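Local coordinates for beta-lactamase (PDB 5GWA), which probably hydrolyses beta-lactam antibiotics as a class A extended-spectrum beta-lactamase and is captured here in complex with the inhibitor avibactam, at residues E64-S67 with V68-L72; I143-E147 with E148-K152. All blocks are in the same frame, centred on the assembly; numbering follows the deposited sequence.

Contact 1: residues E64-S67 with V68-L72; sequences ENIS and VDKKL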
loop_
_atom_site.group_PDB
_atom_site.type_symbol
_atom_site.label_atom_id
_atom_site.label_comp_id
_atom_site.label_asym_id
_atom_site.label_seq_id
_atom_site.Cartn_x
_atom_site.Cartn_y
_atom_site.Cartn_z
ATOM N N GLU A 64 20.105 -24.663 6.897
ATOM C CA GLU A 64 21.318 -23.994 7.344
ATOM C C GLU A 64 21.311 -23.825 8.856
ATOM O O GLU A 64 22.203 -23.172 9.410
ATOM C CB GLU A 64 21.510 -22.659 6.585
ATOM C CG GLU A 64 21.849 -22.844 5.108
ATOM C CD GLU A 64 21.969 -21.538 4.319
ATOM O OE1 GLU A 64 22.400 -20.508 4.883
ATOM O OE2 GLU A 64 21.748 -21.566 3.100
ATOM N N ASN A 65 20.340 -24.443 9.536
ATOM C CA ASN A 65 20.258 -24.420 10.985
ATOM C C ASN A 65 20.177 -22.997 11.541
ATOM O O ASN A 65 20.664 -22.711 12.631
ATOM C CB ASN A 65 21.445 -25.198 11.586
ATOM C CG ASN A 65 21.572 -26.598 11.005
ATOM O OD1 ASN A 65 20.705 -27.442 11.216
ATOM N ND2 ASN A 65 22.630 -26.833 10.232
ATOM N N ILE A 66 19.427 -22.135 10.847
ATOM C CA ILE A 66 19.185 -20.771 11.310
ATOM C C ILE A 66 17.823 -20.678 11.958
ATOM O O ILE A 66 16.789 -21.032 11.328
ATOM C CB ILE A 66 19.177 -19.812 10.134
ATOM C CG1 ILE A 66 20.423 -19.999 9.268
ATOM C CG2 ILE A 66 19.021 -18.392 10.632
ATOM C CD1 ILE A 66 20.333 -19.371 7.905
ATOM N N SER A 67 17.799 -20.270 13.212
ATOM C CA SER A 67 16.595 -20.157 13.978
ATOM C C SER A 67 15.725 -19.027 13.446
ATOM O O SER A 67 16.247 -17.983 13.079
ATOM C CB SER A 67 16.871 -19.857 15.444
ATOM O OG SER A 67 15.679 -19.470 16.102
ATOM N N VAL A 68 14.420 -19.240 13.468
ATOM C CA VAL A 68 13.462 -18.256 12.958
ATOM C C VAL A 68 13.377 -17.031 13.869
ATOM O O VAL A 68 12.776 -15.999 13.519
ATOM C CB VAL A 68 12.073 -18.931 12.755
ATOM C CG1 VAL A 68 11.214 -18.828 14.004
ATOM C CG2 VAL A 68 11.372 -18.388 11.539
ATOM N N ASP A 69 13.925 -17.139 15.079
ATOM C CA ASP A 69 13.967 -16.026 15.976
ATOM C C ASP A 69 15.196 -15.122 15.775
ATOM O O ASP A 69 15.308 -14.108 16.443
ATOM C CB ASP A 69 13.890 -16.512 17.410
ATOM C CG ASP A 69 12.599 -17.260 17.679
ATOM O OD1 ASP A 69 11.531 -16.823 17.173
ATOM O OD2 ASP A 69 12.661 -18.306 18.356
ATOM N N LYS A 70 16.112 -15.545 14.936
ATOM C CA LYS A 70 17.223 -14.679 14.544
ATOM C C LYS A 70 16.673 -13.494 13.744
ATOM O O LYS A 70 15.536 -13.526 13.240
ATOM C CB LYS A 70 18.280 -15.423 13.775
ATOM C CG LYS A 70 18.976 -16.490 14.615
ATOM C CD LYS A 70 19.661 -15.882 15.832
ATOM C CE LYS A 70 20.822 -16.750 16.298
ATOM N NZ LYS A 70 21.782 -17.004 15.184
ATOM N N LYS A 71 17.421 -12.396 13.764
ATOM C CA LYS A 71 16.920 -11.115 13.244
ATOM C C LYS A 71 17.752 -10.532 12.114
ATOM O O LYS A 71 18.994 -10.524 12.167
ATOM C CB LYS A 71 16.857 -10.075 14.346
ATOM C CG LYS A 71 15.964 -10.493 15.507
ATOM C CD LYS A 71 15.817 -9.382 16.507
ATOM C CE LYS A 71 15.037 -9.854 17.725
ATOM N NZ LYS A 71 14.898 -8.810 18.761
ATOM N N LEU A 72 17.052 -10.045 11.088
ATOM C CA LEU A 72 17.616 -9.205 10.057
ATOM C C LEU A 72 17.630 -7.750 10.457
ATOM O O LEU A 72 16.695 -7.281 11.119
ATOM C CB LEU A 72 16.825 -9.363 8.758
ATOM C CG LEU A 72 16.715 -10.756 8.170
ATOM C CD1 LEU A 72 15.858 -10.788 6.932
ATOM C CD2 LEU A 72 18.096 -11.271 7.833
HETATM O O HOH W 1 20.203 -19.986 14.681
#

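Contact 2: residues I143-E147 with E148-K152; sequences IKATE and EEMHK. With NA (sodium ion), chain Q; NXL ((2S,5R)-1-formyl-5-[(sulfooxy)amino]piperidine-2-carboxamide), chain B.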
loop_
_atom_site.group_PDB
_atom_site.type_symbol
_atom_site.label_atom_id
_atom_site.label_comp_id
_atom_site.label_asym_id
_atom_site.label_seq_id
_atom_site.Cartn_x
_atom_site.Cartn_y
_atom_site.Cartn_z
ATOM N N ILE A 143 8.524 -17.851 -11.346
ATOM C CA ILE A 143 8.814 -16.779 -10.384
ATOM C C ILE A 143 9.984 -15.970 -10.926
ATOM O O ILE A 143 11.140 -16.460 -10.958
ATOM C CB ILE A 143 9.048 -17.336 -8.970
ATOM C CG1 ILE A 143 7.769 -18.030 -8.464
ATOM C CG2 ILE A 143 9.556 -16.269 -7.999
ATOM C CD1 ILE A 143 7.928 -18.914 -7.255
ATOM N N LYS A 144 9.689 -14.714 -11.262
ATOM C CA LYS A 144 10.614 -13.878 -12.013
ATOM C C LYS A 144 10.833 -12.487 -11.422
ATOM O O LYS A 144 11.764 -11.808 -11.818
ATOM C CB LYS A 144 10.134 -13.771 -13.434
ATOM C CG LYS A 144 10.127 -15.103 -14.172
ATOM C CD LYS A 144 11.496 -15.666 -14.438
ATOM C CE LYS A 144 11.372 -17.129 -14.870
ATOM N NZ LYS A 144 12.678 -17.662 -15.344
ATOM N N ALA A 145 9.848 -11.961 -10.704
ATOM C CA ALA A 145 9.903 -10.530 -10.365
ATOM C C ALA A 145 9.525 -10.320 -8.914
ATOM O O ALA A 145 8.578 -10.898 -8.419
ATOM C CB ALA A 145 8.959 -9.728 -11.211
ATOM N N THR A 146 10.228 -9.416 -8.274
ATOM C CA THR A 146 9.938 -9.027 -6.901
ATOM C C THR A 146 8.733 -8.092 -6.892
ATOM O O THR A 146 8.231 -7.705 -7.940
ATOM C CB THR A 146 11.106 -8.250 -6.285
ATOM O OG1 THR A 146 11.328 -7.063 -7.053
ATOM C CG2 THR A 146 12.376 -9.081 -6.240
ATOM N N GLU A 147 8.267 -7.730 -5.706
ATOM C CA GLU A 147 7.172 -6.779 -5.632
ATOM C C GLU A 147 7.568 -5.431 -6.185
ATOM O O GLU A 147 6.784 -4.823 -6.916
ATOM C CB GLU A 147 6.646 -6.645 -4.191
ATOM C CG GLU A 147 5.827 -7.861 -3.772
ATOM C CD GLU A 147 4.457 -7.938 -4.401
ATOM O OE1 GLU A 147 3.970 -6.916 -4.951
ATOM O OE2 GLU A 147 3.765 -8.993 -4.293
ATOM N N GLU A 148 8.760 -4.976 -5.866
ATOM C CA GLU A 148 9.231 -3.680 -6.393
ATOM C C GLU A 148 9.255 -3.699 -7.912
ATOM O O GLU A 148 8.759 -2.774 -8.556
ATOM C CB GLU A 148 10.590 -3.386 -5.837
ATOM C CG GLU A 148 11.284 -2.178 -6.444
ATOM C CD GLU A 148 12.645 -1.925 -5.814
ATOM O OE1 GLU A 148 13.178 -2.828 -5.133
ATOM O OE2 GLU A 148 13.222 -0.838 -6.056
ATOM N N GLU A 149 9.725 -4.812 -8.470
ATOM C CA GLU A 149 9.771 -4.955 -9.910
ATOM C C GLU A 149 8.375 -4.970 -10.546
ATOM O O GLU A 149 8.135 -4.362 -11.600
ATOM C CB GLU A 149 10.574 -6.209 -10.277
ATOM C CG GLU A 149 12.052 -6.083 -10.028
ATOM C CD GLU A 149 12.834 -7.348 -10.297
ATOM O OE1 GLU A 149 12.342 -8.464 -10.020
ATOM O OE2 GLU A 149 14.050 -7.233 -10.571
ATOM N N MET A 150 7.398 -5.590 -9.887
ATOM C CA MET A 150 6.041 -5.617 -10.405
ATOM C C MET A 150 5.400 -4.222 -10.403
ATOM O O MET A 150 4.517 -3.930 -11.194
ATOM C CB MET A 150 5.167 -6.600 -9.596
ATOM C CG MET A 150 5.415 -8.047 -9.971
ATOM S SD MET A 150 4.085 -9.118 -9.408
ATOM C CE MET A 150 4.470 -9.155 -7.682
ATOM N N HIS A 151 5.725 -3.437 -9.396
ATOM C CA HIS A 151 5.108 -2.104 -9.251
ATOM C C HIS A 151 5.681 -1.113 -10.264
ATOM O O HIS A 151 5.145 -0.006 -10.406
ATOM C CB HIS A 151 5.312 -1.581 -7.819
ATOM C CG HIS A 151 4.401 -2.208 -6.819
ATOM N ND1 HIS A 151 4.470 -3.544 -6.466
ATOM C CD2 HIS A 151 3.392 -1.677 -6.082
ATOM C CE1 HIS A 151 3.532 -3.811 -5.572
ATOM N NE2 HIS A 151 2.856 -2.694 -5.334
ATOM N N LYS A 152 6.751 -1.479 -10.972
ATOM C CA LYS A 152 7.355 -0.542 -11.938
ATOM C C LYS A 152 6.613 -0.488 -13.256
ATOM O O LYS A 152 6.754 0.496 -14.010
ATOM C CB LYS A 152 8.806 -0.883 -12.199
ATOM C CG LYS A 152 9.726 -0.347 -11.121
ATOM C CD LYS A 152 11.159 -0.491 -11.508
ATOM C CE LYS A 152 12.040 0.376 -10.628
ATOM N NZ LYS A 152 11.839 0.107 -9.188
HETATM NA NA NA Q . 2.931 -5.547 -12.728
HETATM O OAC NXL B . -1.153 -9.399 -4.251
HETATM C CAN NXL B . -0.519 -8.901 -3.326
HETATM N N NXL B . -0.496 -7.678 -3.040
HETATM C CAJ NXL B . 0.014 -7.209 -1.769
HETATM C CA NXL B . -1.146 -6.722 -3.926
HETATM C C NXL B . -0.237 -5.749 -4.595
HETATM O O NXL B . 0.942 -5.668 -4.303
HETATM N NAA NXL B . -0.843 -4.892 -5.421
HETATM C CB NXL B . -2.212 -5.990 -3.152
HETATM C CAH NXL B . -1.735 -5.489 -1.809
HETATM C CAO NXL B . -1.117 -6.603 -0.975
HETATM N NAK NXL B . -2.034 -7.645 -0.468
HETATM O OAL NXL B . -3.164 -7.805 -1.125
HETATM S SAR NXL B . -3.823 -9.179 -0.962
HETATM O OAD NXL B . -4.795 -8.964 0.063
HETATM O OAE NXL B . -4.581 -9.664 -2.061
HETATM O OAG NXL B . -2.558 -10.208 -0.877
HETATM O O HOH W 2 14.129 -10.587 -9.906
HETATM O O HOH W 3 13.605 -5.706 -6.401
HETATM O O HOH W 4 1.169 -5.213 -10.632
#

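Contact 1: residues E64-S67 with V68-L72
S67 opens a tight reversal of the chain and meets K70 and D69 on its far side. Its carbonyl O accepts from K70 N at 3.1 Å, closing the type I beta turn S67-K70. A second bond comes from the side chain. With OG turned away from its own N and laid beside the carbonyl carbon (chi1 167°), the hydroxyl takes the N-H of D69 at 3.1 Å between S67 OG and D69 N, nearly straight at 161°. That is an ST turn, nested inside the beta turn.

V68 leans outward from this reversal, and just its CB stays near S67, 3.7 Å from S67 C. Its branches rest on L61 of helix 49-63 and on S101. K70 lies back along the serine instead: K70 CB is 3.3 Å from S67 O, and K70 CG is 4.1 Å from S67 CB. Bends at chi2 and chi4 bring NZ round to a water, which S67 N holds firmly at 2.8 Å; K70 NZ reaches that water weakly.

One serine thus accepts two backbone N-H groups, one on its hydroxyl and one on its carbonyl, and passes its own N-H to the water. The turn is fixed mainly by polar bonds at the surface, while the bond from K70 NZ to the water is long and weak.

Contact 2: residues I143-E147 with E148-K152
E149 folds back over T146, one turn earlier, and can be followed atom by atom. Its CG stands beside its own backbone N (chi1 -71°) and the chain then runs extended, which carries the carboxylate back past the start of the helix. CB passes T146 OG1, CG comes closer, 3.2 Å from that same hydroxyl oxygen, and CD passes beside it. At the tip, E149 OE1 receives T146 N at 2.9 Å, on the anti side of the carboxylate and 23° out of its plane, and also lies 3.2 Å from A145 CA. A water joins OE1 to K144 O. In return E149 N donates to T146 OG1 at 3.1 Å. These reciprocal bonds make a capping box, with T146 as N-cap.

E147, the next residue, works in the other direction. Its carbonyl O takes two donors from H151: the backbone N at 3.0 Å, and ND1 of the ring at 2.7 Å, coming from above the carbonyl plane. This second bond helps set the rotation of the imidazole. The bent side chain sets E147 OE1 at the ring's edge, in plane and 3.2 Å from H151 CE1, the carboxylate turned 63° to the ring. E147 OE1 also lies 3.3 Å from O of the bound avibactam. M150 CE packs against E147 CD and OE2, and M150 O binds a sodium ion together with the A153 and W154 carbonyls. D117 accepts the N-H groups of both E147 and E148.

A short helix that presents a glutamate to the ligand pocket is characteristic of the omega loop of class A beta-lactamases; here a capping box starts it.

Contacts 1 and 2 do not touch: their centres are about 26 Å apart and their nearest atoms about 14 Å. Two helices touch both: helix 49-63 and helix 113-123. L61 of the first touches I66 and V68 of contact 1, while its beginning supplies Y49, against which E147 and M150 of contact 2 rest, and K50, in a long, weak ion pair with E147. The second meets L72 through I118 and F122, and T146, E147 and H151 through D117, N113 and C116. Contact 2 belongs to the inhibitor pocket through E147 and H151. Contact 1 is a surface turn, its centre about 24 Å from the centre of the chain against about 15 Å for contact 2, and leads into strand 71-74.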